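Local coordinates for putative nitrate transport protein (Thermoplasma volcanium, PDB 3MST) that is of unknown function but probably binds a small solute, perhaps nitrate, for transport into the cell, at residues A[27-32]-A[78-83]; A[34-39]-A[190-195]; A[91-96]-A[125-130]; A[101-106]-A[232-237]. All blocks are in the same frame, centred on the assembly; numbering follows the deposited sequence. Where two conformers were deposited one is given.

Contact 1 of 4, residues A[27-32]-A[78-83]. Unlike the reference sequence in segment 27-32: Ser27 (reference Ala).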
loop_
_atom_site.group_PDB
_atom_site.type_symbol
_atom_site.label_atom_id
_atom_site.label_comp_id
_atom_site.label_asym_id
_atom_site.label_seq_id
_atom_site.Cartn_x
_atom_site.Cartn_y
_atom_site.Cartn_z
ATOM N N SER A 27 4.708 -1.273 8.729
ATOM C CA SER A 27 4.843 0.120 8.357
ATOM C C SER A 27 4.115 0.496 7.066
ATOM O O SER A 27 4.068 1.670 6.691
ATOM C CB SER A 27 6.278 0.510 8.232
ATOM O OG SER A 27 6.916 -0.211 7.223
ATOM N N GLY A 28 3.536 -0.492 6.380
ATOM C CA GLY A 28 2.793 -0.239 5.163
ATOM C C GLY A 28 1.335 -0.068 5.503
ATOM O O GLY A 28 0.788 -0.919 6.217
ATOM N N PRO A 29 0.659 0.957 4.953
ATOM C CA PRO A 29 -0.783 1.146 5.232
ATOM C C PRO A 29 -1.666 -0.038 4.875
ATOM O O PRO A 29 -2.762 -0.184 5.435
ATOM C CB PRO A 29 -1.141 2.389 4.431
ATOM C CG PRO A 29 0.177 3.168 4.406
ATOM C CD PRO A 29 1.225 2.115 4.216
ATOM N N VAL A 30 -1.210 -0.921 3.986
ATOM C CA VAL A 30 -2.003 -2.120 3.693
ATOM C C VAL A 30 -2.272 -2.946 4.948
ATOM O O VAL A 30 -3.275 -3.621 5.029
ATOM C CB VAL A 30 -1.349 -3.011 2.599
ATOM C CG1 VAL A 30 -0.067 -3.708 3.135
ATOM C CG2 VAL A 30 -2.341 -4.054 2.074
ATOM N N SER A 31 -1.367 -2.896 5.939
ATOM C CA SER A 31 -1.550 -3.646 7.177
ATOM C C SER A 31 -2.531 -3.055 8.169
ATOM O O SER A 31 -2.960 -3.766 9.081
ATOM C CB SER A 31 -0.214 -3.807 7.894
ATOM O OG SER A 31 0.257 -2.594 8.449
ATOM N N PHE A 32 -2.849 -1.771 8.035
ATOM C CA PHE A 32 -3.453 -1.060 9.147
ATOM C C PHE A 32 -4.806 -1.642 9.555
ATOM O O PHE A 32 -5.066 -1.717 10.767
ATOM C CB PHE A 32 -3.552 0.423 8.869
ATOM C CG PHE A 32 -2.198 1.138 8.736
ATOM C CD1 PHE A 32 -0.990 0.508 8.996
ATOM C CD2 PHE A 32 -2.226 2.450 8.334
ATOM C CE1 PHE A 32 0.215 1.246 8.850
ATOM C CE2 PHE A 32 -1.066 3.196 8.175
ATOM C CZ PHE A 32 0.154 2.581 8.420
ATOM N N ILE A 78 -5.753 2.228 -1.670
ATOM C CA ILE A 78 -5.406 3.026 -0.493
ATOM C C ILE A 78 -4.752 4.314 -0.982
ATOM O O ILE A 78 -3.845 4.260 -1.786
ATOM C CB ILE A 78 -4.426 2.261 0.422
ATOM C CG1 ILE A 78 -4.835 0.806 0.636
ATOM C CG2 ILE A 78 -4.315 2.990 1.782
ATOM C CD1 ILE A 78 -3.814 -0.018 1.403
ATOM N N ASP A 79 -5.226 5.474 -0.525
ATOM C CA ASP A 79 -4.665 6.738 -0.993
ATOM C C ASP A 79 -3.553 7.141 -0.044
ATOM O O ASP A 79 -3.802 7.708 1.014
ATOM C CB ASP A 79 -5.752 7.789 -1.064
ATOM C CG ASP A 79 -5.343 9.019 -1.862
ATOM O OD1 ASP A 79 -4.295 8.987 -2.524
ATOM O OD2 ASP A 79 -6.116 9.994 -1.820
HETATM N N MSE A 80 -2.329 6.767 -0.399
HETATM C CA MSE A 80 -1.156 6.833 0.493
HETATM C C MSE A 80 -0.149 7.910 0.110
HETATM O O MSE A 80 0.739 8.212 0.908
HETATM C CB MSE A 80 -0.414 5.494 0.440
HETATM C CG MSE A 80 -1.228 4.328 0.858
HETATM SE SE MSE A 80 -0.371 2.635 0.665
HETATM C CE MSE A 80 -0.588 2.351 -1.208
ATOM N N TYR A 81 -0.257 8.444 -1.111
ATOM C CA TYR A 81 0.785 9.321 -1.678
ATOM C C TYR A 81 0.231 10.670 -2.127
ATOM O O TYR A 81 -0.948 10.788 -2.527
ATOM C CB TYR A 81 1.432 8.629 -2.902
ATOM C CG TYR A 81 2.127 7.339 -2.530
ATOM C CD1 TYR A 81 3.301 7.345 -1.797
ATOM C CD2 TYR A 81 1.574 6.108 -2.821
ATOM C CE1 TYR A 81 3.908 6.181 -1.384
ATOM C CE2 TYR A 81 2.193 4.941 -2.419
ATOM C CZ TYR A 81 3.331 4.973 -1.707
ATOM O OH TYR A 81 3.890 3.786 -1.297
ATOM N N SER A 82 1.122 11.677 -2.097
ATOM C CA SER A 82 0.817 13.018 -2.496
ATOM C C SER A 82 1.824 13.484 -3.546
ATOM O O SER A 82 3.001 13.110 -3.492
ATOM C CB SER A 82 0.952 13.973 -1.323
ATOM O OG SER A 82 -0.240 13.967 -0.530
ATOM N N ILE A 83 1.328 14.230 -4.518
ATOM C CA ILE A 83 2.148 14.884 -5.523
ATOM C C ILE A 83 2.339 16.343 -5.089
ATOM O O ILE A 83 1.386 17.071 -4.836
ATOM C CB ILE A 83 1.482 14.799 -6.902
ATOM C CG1 ILE A 83 1.224 13.349 -7.320
ATOM C CG2 ILE A 83 2.316 15.578 -7.972
ATOM C CD1 ILE A 83 0.191 13.237 -8.493
#

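Contact 2 of 4, residues A[34-39]-A[190-195]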
loop_
_atom_site.group_PDB
_atom_site.type_symbol
_atom_site.label_atom_id
_atom_site.label_comp_id
_atom_site.label_asym_id
_atom_site.label_seq_id
_atom_site.Cartn_x
_atom_site.Cartn_y
_atom_site.Cartn_z
ATOM N N LEU A 34 -5.755 -4.666 9.711
ATOM C CA LEU A 34 -5.553 -5.860 10.554
ATOM C C LEU A 34 -4.832 -5.497 11.850
ATOM O O LEU A 34 -5.125 -6.100 12.902
ATOM C CB LEU A 34 -4.845 -6.972 9.792
ATOM C CG LEU A 34 -5.695 -7.467 8.593
ATOM C CD1 LEU A 34 -4.920 -8.576 7.814
ATOM C CD2 LEU A 34 -7.098 -7.951 8.996
ATOM N N LEU A 35 -3.960 -4.478 11.865
ATOM C CA LEU A 35 -3.310 -4.055 13.091
ATOM C C LEU A 35 -4.324 -3.615 14.101
ATOM O O LEU A 35 -4.195 -3.917 15.280
ATOM C CB LEU A 35 -2.325 -2.890 12.877
ATOM C CG LEU A 35 -1.078 -3.193 12.039
ATOM C CD1 LEU A 35 -0.197 -1.962 12.011
ATOM C CD2 LEU A 35 -0.255 -4.398 12.590
ATOM N N VAL A 36 -5.312 -2.863 13.671
ATOM C CA VAL A 36 -6.189 -2.194 14.637
ATOM C C VAL A 36 -7.079 -3.171 15.374
ATOM O O VAL A 36 -7.494 -2.872 16.505
ATOM C CB VAL A 36 -6.998 -1.039 14.034
ATOM C CG1 VAL A 36 -6.045 0.087 13.606
ATOM C CG2 VAL A 36 -7.942 -1.450 12.871
ATOM N N ILE A 37 -7.421 -4.295 14.747
ATOM C CA ILE A 37 -8.277 -5.317 15.385
ATOM C C ILE A 37 -7.529 -6.641 15.576
ATOM O O ILE A 37 -8.150 -7.708 15.711
ATOM C CB ILE A 37 -9.601 -5.520 14.635
ATOM C CG1 ILE A 37 -9.365 -5.955 13.176
ATOM C CG2 ILE A 37 -10.494 -4.282 14.769
ATOM C CD1 ILE A 37 -10.629 -6.505 12.530
ATOM N N GLU A 38 -6.197 -6.586 15.654
ATOM C CA GLU A 38 -5.370 -7.792 15.756
ATOM C C GLU A 38 -5.889 -8.801 16.806
ATOM O O GLU A 38 -5.916 -10.000 16.586
ATOM C CB GLU A 38 -3.918 -7.423 16.055
ATOM C CG GLU A 38 -3.015 -8.600 16.219
ATOM C CD GLU A 38 -1.563 -8.263 16.546
ATOM O OE1 GLU A 38 -1.286 -7.075 16.829
ATOM O OE2 GLU A 38 -0.767 -9.219 16.572
ATOM N N GLU A 39 -6.199 -8.249 17.976
ATOM C CA GLU A 39 -6.571 -9.011 19.135
ATOM C C GLU A 39 -7.916 -9.718 18.997
ATOM O O GLU A 39 -8.253 -10.523 19.864
ATOM C CB GLU A 39 -6.587 -8.113 20.355
ATOM C CG GLU A 39 -5.216 -7.510 20.719
ATOM C CD GLU A 39 -4.796 -6.343 19.834
ATOM O OE1 GLU A 39 -5.642 -5.735 19.116
ATOM O OE2 GLU A 39 -3.588 -5.957 19.892
ATOM N N ALA A 190 -5.204 5.559 15.156
ATOM C CA ALA A 190 -3.897 6.213 15.034
ATOM C C ALA A 190 -2.911 5.809 16.147
ATOM O O ALA A 190 -1.717 5.558 15.891
ATOM C CB ALA A 190 -4.049 7.733 14.977
ATOM N N GLU A 191 -3.388 5.721 17.390
ATOM C CA GLU A 191 -2.500 5.300 18.463
ATOM C C GLU A 191 -2.046 3.859 18.302
ATOM O O GLU A 191 -0.875 3.555 18.517
ATOM C CB GLU A 191 -3.178 5.466 19.825
ATOM C CG GLU A 191 -3.806 6.810 20.073
ATOM C CD GLU A 191 -4.351 6.942 21.481
ATOM O OE1 GLU A 191 -4.285 5.942 22.265
ATOM O OE2 GLU A 191 -4.852 8.045 21.790
ATOM N N ILE A 192 -2.964 2.964 17.900
ATOM C CA ILE A 192 -2.598 1.576 17.698
ATOM C C ILE A 192 -1.574 1.431 16.576
ATOM O O ILE A 192 -0.587 0.724 16.703
ATOM C CB ILE A 192 -3.846 0.677 17.417
ATOM C CG1 ILE A 192 -4.766 0.605 18.649
ATOM C CG2 ILE A 192 -3.368 -0.704 17.029
ATOM C CD1 ILE A 192 -6.239 0.314 18.221
ATOM N N ILE A 193 -1.836 2.072 15.447
ATOM C CA ILE A 193 -0.946 1.992 14.278
ATOM C C ILE A 193 0.422 2.550 14.601
ATOM O O ILE A 193 1.456 1.956 14.283
ATOM C CB ILE A 193 -1.583 2.721 13.075
ATOM C CG1 ILE A 193 -2.800 1.928 12.557
ATOM C CG2 ILE A 193 -0.550 2.907 11.950
ATOM C CD1 ILE A 193 -3.773 2.750 11.770
ATOM N N SER A 194 0.440 3.689 15.288
ATOM C CA SER A 194 1.705 4.302 15.694
ATOM C C SER A 194 2.508 3.363 16.613
ATOM O O SER A 194 3.701 3.116 16.380
ATOM C CB SER A 194 1.461 5.694 16.314
ATOM O OG SER A 194 0.603 5.676 17.440
ATOM N N LYS A 195 1.844 2.769 17.613
ATOM C CA LYS A 195 2.526 1.842 18.524
ATOM C C LYS A 195 3.034 0.569 17.871
ATOM O O LYS A 195 4.161 0.112 18.116
ATOM C CB LYS A 195 1.627 1.504 19.709
ATOM C CG LYS A 195 1.444 2.677 20.677
ATOM C CD LYS A 195 0.493 2.323 21.838
ATOM C CE LYS A 195 0.521 3.455 22.860
ATOM N NZ LYS A 195 -0.366 3.221 24.047
#

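Contact 3 of 4, residues A[91-96]-A[125-130]. With EDO (1,2-ethanediol), chain J.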
loop_
_atom_site.group_PDB
_atom_site.type_symbol
_atom_site.label_atom_id
_atom_site.label_comp_id
_atom_site.label_asym_id
_atom_site.label_seq_id
_atom_site.Cartn_x
_atom_site.Cartn_y
_atom_site.Cartn_z
ATOM N N ARG A 91 10.885 16.831 -13.865
ATOM C CA ARG A 91 11.446 15.924 -12.860
ATOM C C ARG A 91 10.394 15.587 -11.818
ATOM O O ARG A 91 9.621 16.472 -11.440
ATOM C CB ARG A 91 12.619 16.569 -12.102
ATOM C CG ARG A 91 13.772 16.965 -12.942
ATOM C CD ARG A 91 14.924 17.468 -12.072
ATOM N NE ARG A 91 15.982 18.060 -12.915
ATOM C CZ ARG A 91 17.011 18.727 -12.408
ATOM N NH1 ARG A 91 17.153 18.845 -11.110
ATOM N NH2 ARG A 91 17.926 19.259 -13.196
ATOM N N ILE A 92 10.361 14.322 -11.418
ATOM C CA ILE A 92 9.593 13.880 -10.253
ATOM C C ILE A 92 10.601 13.296 -9.267
ATOM O O ILE A 92 11.222 12.271 -9.503
ATOM C CB ILE A 92 8.526 12.797 -10.574
ATOM C CG1 ILE A 92 7.561 13.264 -11.651
ATOM C CG2 ILE A 92 7.794 12.413 -9.259
ATOM C CD1 ILE A 92 6.585 12.151 -12.164
ATOM N N TYR A 93 10.765 14.002 -8.155
ATOM C CA TYR A 93 11.574 13.506 -7.038
ATOM C C TYR A 93 10.741 12.522 -6.222
ATOM O O TYR A 93 9.534 12.766 -6.033
ATOM C CB TYR A 93 12.021 14.712 -6.172
ATOM C CG TYR A 93 13.191 15.474 -6.782
ATOM C CD1 TYR A 93 12.967 16.437 -7.746
ATOM C CD2 TYR A 93 14.504 15.106 -6.499
ATOM C CE1 TYR A 93 14.023 17.090 -8.353
ATOM C CE2 TYR A 93 15.561 15.760 -7.106
ATOM C CZ TYR A 93 15.290 16.743 -8.043
ATOM O OH TYR A 93 16.315 17.412 -8.677
ATOM N N THR A 94 11.364 11.460 -5.741
ATOM C CA THR A 94 10.641 10.498 -4.907
ATOM C C THR A 94 11.606 9.833 -3.949
ATOM O O THR A 94 12.741 10.311 -3.765
ATOM C CB THR A 94 9.860 9.517 -5.804
ATOM O OG1 THR A 94 8.881 8.813 -5.028
ATOM C CG2 THR A 94 10.768 8.560 -6.538
ATOM N N LEU A 95 11.126 8.798 -3.283
ATOM C CA LEU A 95 11.874 8.066 -2.289
ATOM C C LEU A 95 12.807 7.020 -2.901
ATOM O O LEU A 95 13.064 7.075 -4.093
ATOM C CB LEU A 95 10.909 7.537 -1.234
ATOM C CG LEU A 95 10.188 8.572 -0.373
ATOM C CD1 LEU A 95 11.170 9.582 0.203
ATOM C CD2 LEU A 95 9.024 9.223 -1.026
ATOM N N ARG A 96 13.408 6.143 -2.119
ATOM C CA ARG A 96 14.451 5.321 -2.701
ATOM C C ARG A 96 13.888 4.336 -3.726
ATOM O O ARG A 96 12.717 3.960 -3.691
ATOM C CB ARG A 96 15.221 4.580 -1.613
ATOM C CG ARG A 96 14.379 3.515 -0.922
ATOM C CD ARG A 96 15.017 2.959 0.366
ATOM N NE ARG A 96 14.210 1.846 0.855
ATOM C CZ ARG A 96 13.183 1.981 1.681
ATOM N NH1 ARG A 96 12.868 3.172 2.149
ATOM N NH2 ARG A 96 12.489 0.923 2.058
ATOM N N ILE A 125 10.643 17.535 -0.708
ATOM C CA ILE A 125 9.958 18.753 -0.371
ATOM C C ILE A 125 10.690 19.985 -0.919
ATOM O O ILE A 125 10.081 20.893 -1.470
ATOM C CB ILE A 125 9.745 18.881 1.201
ATOM C CG1 ILE A 125 8.808 17.776 1.701
ATOM C CG2 ILE A 125 9.256 20.302 1.595
ATOM C CD1 ILE A 125 8.785 17.661 3.197
ATOM N N LYS A 126 11.977 20.041 -0.680
ATOM C CA LYS A 126 12.771 21.196 -1.116
ATOM C C LYS A 126 12.709 21.372 -2.620
ATOM O O LYS A 126 12.494 22.485 -3.112
ATOM C CB LYS A 126 14.217 21.027 -0.650
ATOM C CG LYS A 126 15.091 22.192 -1.118
ATOM C CD LYS A 126 16.448 22.184 -0.473
ATOM C CE LYS A 126 17.344 21.116 -0.993
ATOM N NZ LYS A 126 18.722 21.187 -0.331
HETATM N N MSE A 127 12.918 20.284 -3.360
HETATM C CA MSE A 127 12.951 20.431 -4.808
HETATM C C MSE A 127 11.581 20.735 -5.410
HETATM O O MSE A 127 11.491 21.445 -6.431
HETATM C CB MSE A 127 13.656 19.270 -5.472
HETATM C CG MSE A 127 15.073 18.982 -4.992
HETATM SE SE MSE A 127 16.274 20.563 -5.117
HETATM C CE MSE A 127 16.447 20.615 -7.082
ATOM N N ALA A 128 10.503 20.232 -4.803
ATOM C CA ALA A 128 9.181 20.657 -5.200
ATOM C C ALA A 128 8.954 22.158 -4.968
ATOM O O ALA A 128 8.419 22.864 -5.817
ATOM C CB ALA A 128 8.112 19.796 -4.556
ATOM N N ASN A 129 9.438 22.662 -3.842
ATOM C CA ASN A 129 9.346 24.072 -3.567
ATOM C C ASN A 129 10.191 24.920 -4.505
ATOM O O ASN A 129 9.833 26.101 -4.771
ATOM C CB ASN A 129 9.702 24.314 -2.116
ATOM C CG ASN A 129 8.591 23.892 -1.160
ATOM O OD1 ASN A 129 7.409 23.812 -1.547
ATOM N ND2 ASN A 129 8.960 23.644 0.101
ATOM N N GLU A 130 11.258 24.325 -5.032
ATOM C CA GLU A 130 12.093 24.980 -6.048
ATOM C C GLU A 130 11.536 24.944 -7.461
ATOM O O GLU A 130 12.120 25.548 -8.368
ATOM C CB GLU A 130 13.502 24.394 -6.038
ATOM C CG GLU A 130 14.276 24.753 -4.791
ATOM C CD GLU A 130 14.588 26.229 -4.779
ATOM O OE1 GLU A 130 15.369 26.694 -5.664
ATOM O OE2 GLU A 130 13.984 26.933 -3.951
HETATM C C1 EDO J . 15.887 16.796 -15.713
HETATM O O1 EDO J . 15.341 18.109 -15.748
HETATM C C2 EDO J . 15.154 15.972 -16.729
HETATM O O2 EDO J . 15.409 16.589 -18.013
#

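Contact 4 of 4, residues A[101-106]-A[232-237]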
loop_
_atom_site.group_PDB
_atom_site.type_symbol
_atom_site.label_atom_id
_atom_site.label_comp_id
_atom_site.label_asym_id
_atom_site.label_seq_id
_atom_site.Cartn_x
_atom_site.Cartn_y
_atom_site.Cartn_z
ATOM N N ALA A 101 6.503 4.076 -3.824
ATOM C CA ALA A 101 6.571 5.476 -4.254
ATOM C C ALA A 101 7.364 5.581 -5.571
ATOM O O ALA A 101 6.937 6.267 -6.504
ATOM C CB ALA A 101 7.223 6.346 -3.168
ATOM N N ASP A 102 8.561 4.976 -5.594
ATOM C CA ASP A 102 9.359 4.949 -6.814
ATOM C C ASP A 102 8.613 4.360 -7.996
ATOM O O ASP A 102 8.637 4.934 -9.085
ATOM C CB ASP A 102 10.616 4.140 -6.557
ATOM C CG ASP A 102 11.510 3.965 -7.784
ATOM O OD1 ASP A 102 11.783 4.989 -8.447
ATOM O OD2 ASP A 102 11.910 2.786 -8.042
ATOM N N PHE A 103 7.952 3.223 -7.804
ATOM C CA PHE A 103 7.285 2.597 -8.913
ATOM C C PHE A 103 6.138 3.508 -9.391
ATOM O O PHE A 103 5.918 3.669 -10.608
ATOM C CB PHE A 103 6.794 1.207 -8.554
ATOM C CG PHE A 103 7.901 0.233 -8.387
ATOM C CD1 PHE A 103 8.889 0.087 -9.372
ATOM C CD2 PHE A 103 7.961 -0.590 -7.274
ATOM C CE1 PHE A 103 9.938 -0.856 -9.201
ATOM C CE2 PHE A 103 8.967 -1.555 -7.125
ATOM C CZ PHE A 103 9.953 -1.678 -8.071
ATOM N N ASN A 104 5.386 4.094 -8.469
ATOM C CA ASN A 104 4.339 5.042 -8.829
ATOM C C ASN A 104 4.900 6.242 -9.596
ATOM O O ASN A 104 4.313 6.731 -10.568
ATOM C CB ASN A 104 3.516 5.508 -7.600
ATOM C CG ASN A 104 2.543 4.490 -7.147
ATOM O OD1 ASN A 104 2.046 3.707 -7.955
ATOM N ND2 ASN A 104 2.164 4.561 -5.853
ATOM N N ALA A 105 6.028 6.768 -9.115
ATOM C CA ALA A 105 6.662 7.914 -9.785
ATOM C C ALA A 105 7.046 7.567 -11.213
ATOM O O ALA A 105 6.896 8.369 -12.129
ATOM C CB ALA A 105 7.897 8.410 -9.015
ATOM N N ARG A 106 7.602 6.376 -11.395
ATOM C CA ARG A 106 7.976 5.912 -12.752
ATOM C C ARG A 106 6.781 5.731 -13.660
ATOM O O ARG A 106 6.863 6.044 -14.855
ATOM C CB ARG A 106 8.785 4.628 -12.686
ATOM C CG ARG A 106 10.194 4.850 -12.107
ATOM C CD ARG A 106 10.973 3.571 -11.922
ATOM N NE ARG A 106 11.042 2.841 -13.217
ATOM C CZ ARG A 106 11.246 1.525 -13.404
ATOM N NH1 ARG A 106 11.459 0.674 -12.404
ATOM N NH2 ARG A 106 11.210 1.036 -14.648
ATOM N N ARG A 232 4.641 -2.655 -15.988
ATOM C CA ARG A 232 5.452 -1.672 -16.730
ATOM C C ARG A 232 6.773 -1.423 -16.044
ATOM O O ARG A 232 7.784 -1.139 -16.697
ATOM C CB ARG A 232 4.739 -0.326 -16.890
ATOM C CG ARG A 232 3.510 -0.341 -17.715
ATOM C CD ARG A 232 2.857 0.994 -17.713
ATOM N NE ARG A 232 1.672 0.985 -18.531
ATOM C CZ ARG A 232 0.873 2.029 -18.728
ATOM N NH1 ARG A 232 1.148 3.221 -18.218
ATOM N NH2 ARG A 232 -0.202 1.874 -19.487
ATOM N N VAL A 233 6.781 -1.525 -14.727
ATOM C CA VAL A 233 7.952 -1.207 -13.907
ATOM C C VAL A 233 8.510 -2.391 -13.061
ATOM O O VAL A 233 9.649 -2.300 -12.614
ATOM C CB VAL A 233 7.705 0.040 -13.021
ATOM C CG1 VAL A 233 7.447 1.240 -13.914
ATOM C CG2 VAL A 233 6.541 -0.189 -12.038
ATOM N N VAL A 234 7.719 -3.471 -12.882
ATOM C CA VAL A 234 8.099 -4.713 -12.221
ATOM C C VAL A 234 7.680 -5.872 -13.175
ATOM O O VAL A 234 6.612 -6.458 -13.058
ATOM C CB VAL A 234 7.403 -4.876 -10.852
ATOM C CG1 VAL A 234 7.849 -6.189 -10.211
ATOM C CG2 VAL A 234 7.796 -3.705 -9.948
ATOM N N PRO A 235 8.515 -6.167 -14.179
ATOM C CA PRO A 235 8.082 -7.092 -15.226
ATOM C C PRO A 235 7.719 -8.495 -14.729
ATOM O O PRO A 235 6.828 -9.150 -15.330
ATOM C CB PRO A 235 9.283 -7.120 -16.179
ATOM C CG PRO A 235 10.019 -5.899 -15.955
ATOM C CD PRO A 235 9.738 -5.434 -14.556
ATOM N N GLU A 236 8.390 -8.914 -13.652
ATOM C CA GLU A 236 8.142 -10.191 -12.986
ATOM C C GLU A 236 6.677 -10.380 -12.546
ATOM O O GLU A 236 6.232 -11.508 -12.304
ATOM C CB GLU A 236 9.087 -10.323 -11.771
ATOM C CG GLU A 236 10.590 -10.231 -12.097
ATOM C CD GLU A 236 11.144 -8.795 -12.123
ATOM O OE1 GLU A 236 10.391 -7.786 -12.102
ATOM O OE2 GLU A 236 12.382 -8.677 -12.168
ATOM N N LEU A 237 5.931 -9.281 -12.450
ATOM C CA LEU A 237 4.531 -9.316 -12.074
ATOM C C LEU A 237 3.648 -10.110 -13.014
ATOM O O LEU A 237 2.624 -10.609 -12.593
ATOM C CB LEU A 237 3.911 -7.928 -11.968
ATOM C CG LEU A 237 3.604 -7.491 -10.596
ATOM C CD1 LEU A 237 3.088 -6.051 -10.689
ATOM C CD2 LEU A 237 2.702 -8.385 -9.738
HETATM O O HOH W 1 11.975 -1.736 -14.663
#

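Contact 1 of 4, residues A[27-32]-A[78-83]
The ring of Pro29 and the bent side chain of Met80, a selenomethionine, form the main interlock between 27-32 and 78-83. Pro29 is the bump: its CB, CG and CD all lie about equally far from the selenium, with CG closest to SE of Met80 at 3.8 Å, so the pyrrolidine lies aslant on the selenoether. SE and CG of Met80 make the seat, and the bend at chi3 (-79°) carries the methyl CE away from the proline. Beside this pair a second bump comes from the opposite segment. CD1 of Ile78 reaches the start of the short 3-10 turn 29-31 and ends 3.6 Å from CA of Val30, pressing on backbone more than on side chain. The other branch of Ile78, CG2, comes within 4.2 Å of CB of Pro29, so the isoleucine straddles the two residues. Ile78 and Met80 lie in the connection between strands 71-77 and 81-85, of different sheets, so the turn before helix 32-36 packs on the crossing between them. No hydrogen bond joins the segments, and Pro29 O and Val30 O are served by His214 and Tyr175. Cohesion here therefore comes from dispersion and the exclusion of water.

Contact 2 of 4, residues A[34-39]-A[190-195]
Val36 and Ile193 make the close side-chain contact between the short helix 32-36 and helix 186-197. CG1 of Val36 lies 3.9 Å from CG1 of Ile193 and nearly as close to its CD1, so one valine methyl rests against the outer half of the isoleucine. Ile192 works differently, because its two arms press on the backbone at the end of the short helix: CG2 is 3.8 Å from O of Leu35, and CD1 is 3.8 Å from O of Val36. With CG2 of Ile192 turned opposite its own N and CG1 beside it (chi1 -66°), the two branches part to reach successive carbonyls. Leu35 adds a looser flank, since its side chain comes no nearer than 4.6 Å to the facing helix although its CB points toward it. Past this apolar patch the contact changes character. Glu38 and Glu39 touch no side chain of 190-195; instead both form salt bridges to Lys196, whose ammonium also donates to O of Leu35, and Glu39 is exposed to solvent. Deeper in the fold, helix 169-184 covers Val36 through Phe181 and Ile182, strand 45-47 meets Leu35 through Ile45, and Met205 of helix 202-208 packs on Ile193.

Contact 3 of 4, residues A[91-96]-A[125-130]
The hydroxyl of Tyr93, whose ring meets Met127, accepts a hydrogen bond from NH1 of Arg91, 2.9 Å from NH1 to OH. The bond is bent, with an angle of 142° at the hydrogen, and the oxygen sits somewhat out of the guanidinium plane. Arg91 reaches it by running extended from CG to NE alongside the tyrosine, two residues away. On another edge, NE gives a straighter bond (162°) to O1 of a 1,2-ethanediol, probably a crystallisation additive. Across the contact, Met127, a selenomethionine modelled in two conformers, lies over one face of the Tyr93 ring. Its CB stands 3.8 Å from the ring centroid, a CH-pi contact shifted toward the CE1 side. In the conformer described, bends at chi2 and chi3 curl the chain over the phenol, bringing CE to 3.6 Å from OH of Tyr93 while SE remains oblique to the ring at 5.4 Å from its centroid. The packing rests mainly on the CH-pi contact, with the selenium adding an oblique one of the Met-aromatic kind. Strands 91-94 and 115-118 are parallel neighbours joined through helix 100-112, a beta-alpha-beta crossover: Ile92 and Thr94 pack on that helix, Tyr93 on helix 121-129.

Contact 4 of 4, residues A[101-106]-A[232-237]
A valine pair in the loop after helix 220-230 meets helix 100-112 in a helix-to-loop packing contact that includes a CH-pi interaction, joining the C-terminal part of the chain to the lobe built round the five-stranded mixed sheet. Phe103 and Arg106, one turn apart on the helix, present their side chains to Val233 and Val234. The aromatic ring receives both valines. CG2 of Val234 stands over one face, 3.6 Å from the centroid of the Phe103 ring and 16° off its normal, displaced toward CZ and CE1. CG2 of Val233 approaches the ring obliquely at its root, 3.6 Å from CD1 of Phe103 and almost as near to CB. These adjacent residues therefore take different parts of one ring, its outer half and its base. Val233 has a second task: its other methyl, CG1, lies over the centre of the Arg106 guanidinium, while NH1 of that group comes to the edge of the Phe103 ring. Arg106 arrives there because its chain folds at chi3 (56°), which turns the guanidinium back over the valine. Its aliphatic root helps too, with CB 3.8 Å from CG1 of Val233. Around this patch, Thr63 touches Phe103 and Pro66 touches Val234, so the ring and the second valine have further neighbours. Arg106 is solvent-exposed, and there a water in the plane of its guanidinium accepts from NH2 of Arg106 at 2.9 Å and donates to O of Val233 at 3.2 Å.

Overall arrangement
From the N terminus, contact 1 closes the first loop, bringing the turn before helix 32-36 against the connection between strands 71-77 and 81-85 and so linking the two sheet regions. Contact 2 opens inside that loop and closes only at helix 186-197; the two cross, and Phe32 touches Ile193 where they meet. Contact 3 is nested within the loop of contact 2 and joins strand 91-94 to helix 121-129. Contact 4 starts within contact 3, at helix 100-112, and ends beyond contact 2, crossing both. Tyr81 packs on Ala101 and Asn104, connecting contacts 1 and 4, and Thr94 packs on Ala101 and Ala105 where contacts 3 and 4 meet. Contacts 2 and 4 lie on opposite sides of the chain's centre.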